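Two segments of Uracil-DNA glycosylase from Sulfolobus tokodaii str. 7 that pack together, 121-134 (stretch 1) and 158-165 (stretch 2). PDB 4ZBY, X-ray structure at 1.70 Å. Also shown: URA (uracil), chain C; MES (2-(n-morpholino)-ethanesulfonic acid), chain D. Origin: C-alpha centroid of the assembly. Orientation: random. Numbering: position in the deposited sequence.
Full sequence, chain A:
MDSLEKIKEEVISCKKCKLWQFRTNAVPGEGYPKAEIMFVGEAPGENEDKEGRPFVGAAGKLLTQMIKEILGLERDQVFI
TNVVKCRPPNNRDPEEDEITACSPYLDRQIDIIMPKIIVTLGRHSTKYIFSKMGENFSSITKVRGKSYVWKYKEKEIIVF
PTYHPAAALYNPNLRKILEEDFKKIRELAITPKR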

# COMPACT_ATOMS: atom_id res chain seq x y z
N LEU A 121 -4.55 1.95 -0.71
CA LEU A 121 -5.21 1.62 -1.96
C LEU A 121 -6.16 0.46 -1.73
O LEU A 121 -5.74 -0.70 -1.68
CB LEU A 121 -4.17 1.25 -3.04
CG LEU A 121 -3.09 2.29 -3.37
CD1 LEU A 121 -1.96 1.61 -4.17
CD2 LEU A 121 -3.72 3.45 -4.16
N GLY A 122 -7.45 0.78 -1.58
CA GLY A 122 -8.48 -0.26 -1.49
C GLY A 122 -8.89 -0.57 -0.06
O GLY A 122 -8.29 -0.07 0.90
N ARG A 123 -9.88 -1.46 0.08
CA ARG A 123 -10.52 -1.66 1.36
C ARG A 123 -9.68 -2.43 2.36
O ARG A 123 -9.83 -2.23 3.55
CB ARG A 123 -11.86 -2.39 1.18
CG ARG A 123 -11.77 -3.79 0.55
CD ARG A 123 -13.17 -4.37 0.38
NE ARG A 123 -13.20 -5.74 -0.17
CZ ARG A 123 -13.29 -6.84 0.58
NH1 ARG A 123 -13.33 -6.76 1.90
NH2 ARG A 123 -13.37 -8.04 -0.00
N HIS A 124 -8.85 -3.36 1.90
CA HIS A 124 -8.12 -4.19 2.85
C HIS A 124 -7.05 -3.39 3.56
O HIS A 124 -6.92 -3.45 4.78
CB HIS A 124 -7.50 -5.39 2.14
CG HIS A 124 -8.52 -6.37 1.65
ND1 HIS A 124 -9.01 -6.36 0.36
CD2 HIS A 124 -9.18 -7.35 2.29
CE1 HIS A 124 -9.91 -7.31 0.22
NE2 HIS A 124 -10.03 -7.94 1.38
N SER A 125 -6.27 -2.65 2.78
CA SER A 125 -5.18 -1.89 3.38
C SER A 125 -5.76 -0.75 4.21
O SER A 125 -5.24 -0.43 5.29
CB SER A 125 -4.22 -1.36 2.30
OG SER A 125 -4.92 -0.46 1.46
N THR A 126 -6.83 -0.14 3.72
CA THR A 126 -7.47 0.94 4.47
C THR A 126 -8.03 0.43 5.79
O THR A 126 -7.79 1.02 6.84
CB THR A 126 -8.61 1.61 3.66
OG1 THR A 126 -8.07 2.17 2.46
CG2 THR A 126 -9.28 2.75 4.46
N LYS A 127 -8.75 -0.68 5.75
CA LYS A 127 -9.26 -1.25 6.98
C LYS A 127 -8.14 -1.60 7.97
O LYS A 127 -8.28 -1.35 9.18
CB LYS A 127 -10.11 -2.49 6.67
CG LYS A 127 -10.76 -3.14 7.87
CD LYS A 127 -11.65 -4.29 7.41
CE LYS A 127 -12.67 -4.69 8.47
NZ LYS A 127 -11.99 -5.19 9.70
N TYR A 128 -7.04 -2.15 7.47
CA TYR A 128 -5.92 -2.52 8.33
C TYR A 128 -5.32 -1.28 9.01
O TYR A 128 -5.17 -1.23 10.24
CB TYR A 128 -4.80 -3.26 7.56
CG TYR A 128 -3.66 -3.52 8.51
CD1 TYR A 128 -2.52 -2.74 8.52
CD2 TYR A 128 -3.79 -4.50 9.50
CE1 TYR A 128 -1.52 -2.94 9.47
CE2 TYR A 128 -2.81 -4.70 10.44
CZ TYR A 128 -1.67 -3.92 10.42
OH TYR A 128 -0.70 -4.16 11.37
N ILE A 129 -4.99 -0.28 8.21
CA ILE A 129 -4.34 0.92 8.76
C ILE A 129 -5.31 1.66 9.68
O ILE A 129 -4.90 2.11 10.74
CB ILE A 129 -3.81 1.87 7.64
CG1 ILE A 129 -2.65 1.21 6.89
CG2 ILE A 129 -3.40 3.23 8.25
CD1 ILE A 129 -1.42 0.90 7.73
N PHE A 130 -6.60 1.72 9.33
CA PHE A 130 -7.58 2.33 10.23
C PHE A 130 -7.61 1.62 11.57
O PHE A 130 -7.83 2.26 12.61
CB PHE A 130 -8.98 2.34 9.61
CG PHE A 130 -9.26 3.55 8.77
CD1 PHE A 130 -10.51 4.13 8.77
CD2 PHE A 130 -8.25 4.12 7.99
CE1 PHE A 130 -10.77 5.26 7.99
CE2 PHE A 130 -8.49 5.24 7.22
CZ PHE A 130 -9.75 5.82 7.22
N SER A 131 -7.39 0.31 11.57
CA SER A 131 -7.39 -0.44 12.83
C SER A 131 -6.18 -0.07 13.70
O SER A 131 -6.32 0.04 14.92
CB SER A 131 -7.46 -1.96 12.59
OG SER A 131 -6.21 -2.50 12.14
N LYS A 132 -5.03 0.16 13.07
CA LYS A 132 -3.85 0.62 13.79
C LYS A 132 -4.03 2.04 14.32
O LYS A 132 -3.53 2.38 15.39
CB LYS A 132 -2.60 0.55 12.90
CG LYS A 132 -2.19 -0.85 12.49
CD LYS A 132 -1.80 -1.71 13.70
CE LYS A 132 -2.75 -2.89 13.86
NZ LYS A 132 -2.11 -4.05 14.55
N MET A 133 -4.74 2.87 13.56
CA MET A 133 -5.00 4.26 13.93
C MET A 133 -6.02 4.40 15.02
O MET A 133 -6.05 5.40 15.74
CB MET A 133 -5.54 5.05 12.73
CG MET A 133 -4.59 5.21 11.60
SD MET A 133 -5.47 5.87 10.19
CE MET A 133 -5.84 7.50 10.76
N GLY A 134 -6.90 3.41 15.10
CA GLY A 134 -8.07 3.53 15.94
C GLY A 134 -9.14 4.40 15.31
O GLY A 134 -9.99 4.94 16.02
N ILE A 158 -0.22 11.34 7.57
CA ILE A 158 -1.49 11.60 6.91
C ILE A 158 -1.91 10.36 6.16
O ILE A 158 -1.19 9.90 5.27
CB ILE A 158 -1.37 12.75 5.92
CG1 ILE A 158 -0.99 14.04 6.65
CG2 ILE A 158 -2.65 12.92 5.18
CD1 ILE A 158 -0.53 15.14 5.70
N VAL A 159 -3.05 9.79 6.52
CA VAL A 159 -3.53 8.59 5.84
C VAL A 159 -4.61 8.98 4.85
O VAL A 159 -5.57 9.68 5.19
CB VAL A 159 -4.08 7.54 6.84
CG1 VAL A 159 -4.73 6.36 6.08
CG2 VAL A 159 -2.98 7.05 7.76
N PHE A 160 -4.45 8.55 3.61
CA PHE A 160 -5.39 8.92 2.57
C PHE A 160 -5.89 7.69 1.82
O PHE A 160 -5.17 7.14 0.99
CB PHE A 160 -4.72 9.90 1.58
CG PHE A 160 -5.69 10.67 0.77
CD1 PHE A 160 -5.89 12.02 1.02
CD2 PHE A 160 -6.45 10.06 -0.22
CE1 PHE A 160 -6.83 12.74 0.29
CE2 PHE A 160 -7.40 10.78 -0.96
CZ PHE A 160 -7.56 12.12 -0.72
N PRO A 161 -7.12 7.26 2.12
CA PRO A 161 -7.62 6.07 1.44
C PRO A 161 -8.14 6.39 0.04
O PRO A 161 -8.76 7.42 -0.14
CB PRO A 161 -8.79 5.61 2.34
CG PRO A 161 -8.63 6.38 3.62
CD PRO A 161 -7.99 7.68 3.23
N THR A 162 -7.89 5.50 -0.91
CA THR A 162 -8.48 5.60 -2.24
C THR A 162 -9.04 4.25 -2.70
O THR A 162 -8.84 3.23 -2.03
CB THR A 162 -7.46 6.07 -3.29
OG1 THR A 162 -6.61 4.97 -3.64
CG2 THR A 162 -6.60 7.22 -2.75
N TYR A 163 -9.72 4.24 -3.84
CA TYR A 163 -10.12 2.98 -4.44
C TYR A 163 -8.86 2.29 -4.92
O TYR A 163 -7.83 2.93 -5.11
CB TYR A 163 -11.10 3.19 -5.59
CG TYR A 163 -12.49 3.61 -5.16
CD1 TYR A 163 -13.11 3.03 -4.05
CD2 TYR A 163 -13.18 4.59 -5.86
CE1 TYR A 163 -14.38 3.41 -3.66
CE2 TYR A 163 -14.45 4.97 -5.48
CZ TYR A 163 -15.05 4.39 -4.38
OH TYR A 163 -16.31 4.78 -3.99
N HIS A 164 -8.91 0.98 -5.08
CA HIS A 164 -7.77 0.27 -5.58
C HIS A 164 -7.66 0.52 -7.08
O HIS A 164 -8.67 0.61 -7.77
CB HIS A 164 -7.96 -1.22 -5.29
CG HIS A 164 -6.74 -2.03 -5.55
ND1 HIS A 164 -6.35 -2.39 -6.82
CD2 HIS A 164 -5.84 -2.57 -4.70
CE1 HIS A 164 -5.25 -3.12 -6.75
NE2 HIS A 164 -4.92 -3.25 -5.47
N PRO A 165 -6.43 0.60 -7.60
CA PRO A 165 -6.26 0.90 -9.03
C PRO A 165 -6.94 -0.10 -9.95
O PRO A 165 -7.39 0.27 -11.02
CB PRO A 165 -4.74 0.84 -9.22
CG PRO A 165 -4.20 1.13 -7.89
CD PRO A 165 -5.15 0.63 -6.87
N1 URA C . -2.85 -5.52 -6.27
C2 URA C . -2.38 -5.12 -5.07
O2 URA C . -3.09 -4.94 -4.10
N3 URA C . -1.04 -5.12 -4.94
C4 URA C . -0.14 -5.47 -5.88
O4 URA C . 1.05 -5.35 -5.64
C5 URA C . -0.68 -5.87 -7.12
C6 URA C . -2.02 -5.88 -7.30
O1 MES D . -18.23 -1.01 -4.96
C2 MES D . -17.63 -1.04 -6.27
C3 MES D . -16.14 -1.42 -6.15
N4 MES D . -15.43 -0.44 -5.30
C5 MES D . -16.11 -0.37 -3.96
C6 MES D . -17.59 -0.01 -4.15
C7 MES D . -13.97 -0.64 -5.16
C8 MES D . -13.47 -1.31 -3.92
S MES D . -11.70 -1.37 -3.67
O1S MES D . -11.44 -1.88 -2.31
O2S MES D . -11.18 -0.00 -3.86
O3S MES D . -11.15 -2.31 -4.70

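Residues 123-133 form a helix, and 158-162 form the last part of a strand that begins earlier in the chain. The two elements run nearly antiparallel, with 152° between their N-to-C directions, and their axes approach to 8.5 Å. The backbones are closest before the helix starts. There the CA atoms of Gly122 and His164 are 4.2 Å apart. The separation grows to 6.0 Å between the CA atoms of Thr126 and Pro161, and to 8.2 Å between those of Ile129 and Val159. The helix therefore leaves room for side chains as it proceeds.

Leu121 pairs with Thr162 in a parallel beta bridge. One backbone hydrogen bond joins the stretches, from Gly122 N to Thr162 O, at 2.9 Å. Gly122 is also the N-cap residue of the helix. Its phi/psi of 98/176 would jam a CB against the carbonyl oxygen of Leu121. A CB there would also lie 3.1 Å from His164 CB, so the close backbone approach depends on glycine.

Leu121 and Thr162 project to the same face of the sheet, and Leu121 CD2 lies 3.3 Å from Thr162 OG1. Thr162 OG1 donates a hydrogen bond to Tyr163 O, 2.8 Å away, within its own stretch. Leu121 CB also packs on Pro165 CD at 4.0 Å.

Along the helix, Thr126, Ile129 and Met133 point toward the strand. From the strand, Val159 and Pro161 point back, while Ile158 and Phe160 point away, as strand alternation requires. Thr126 OG1 donates to Gly122 O at 2.7 Å and sits 3.5 Å from Pro161 CB. Val159 fills the wider part of the gap. Val159 CG2 meets Ile129 CG2 at 3.9 Å and Met133 SD at 3.7 Å. Val159 CG1 lies at the edge of the Phe130 ring, 4.1 Å from Phe130 CE2. Phe130 leaves the helix sideways, but its ring comes nearer the strand, and Phe130 CE2 also reaches Pro161 CG at 3.8 Å. These contacts are apolar.

Two ligands lie at the end where the backbones are closest. The MES sulfonate, probably from the crystallisation liquor, accepts hydrogen bonds from both stretches: Arg123 N to MES O1S at 2.9 Å, and His164 N to MES O2S at 2.8 Å. The His164 side chain donates from NE2 to uracil O2 at 2.8 Å, as befits a uracil-DNA glycosylase. His164 CD2 is 3.6 Å from Leu121 O.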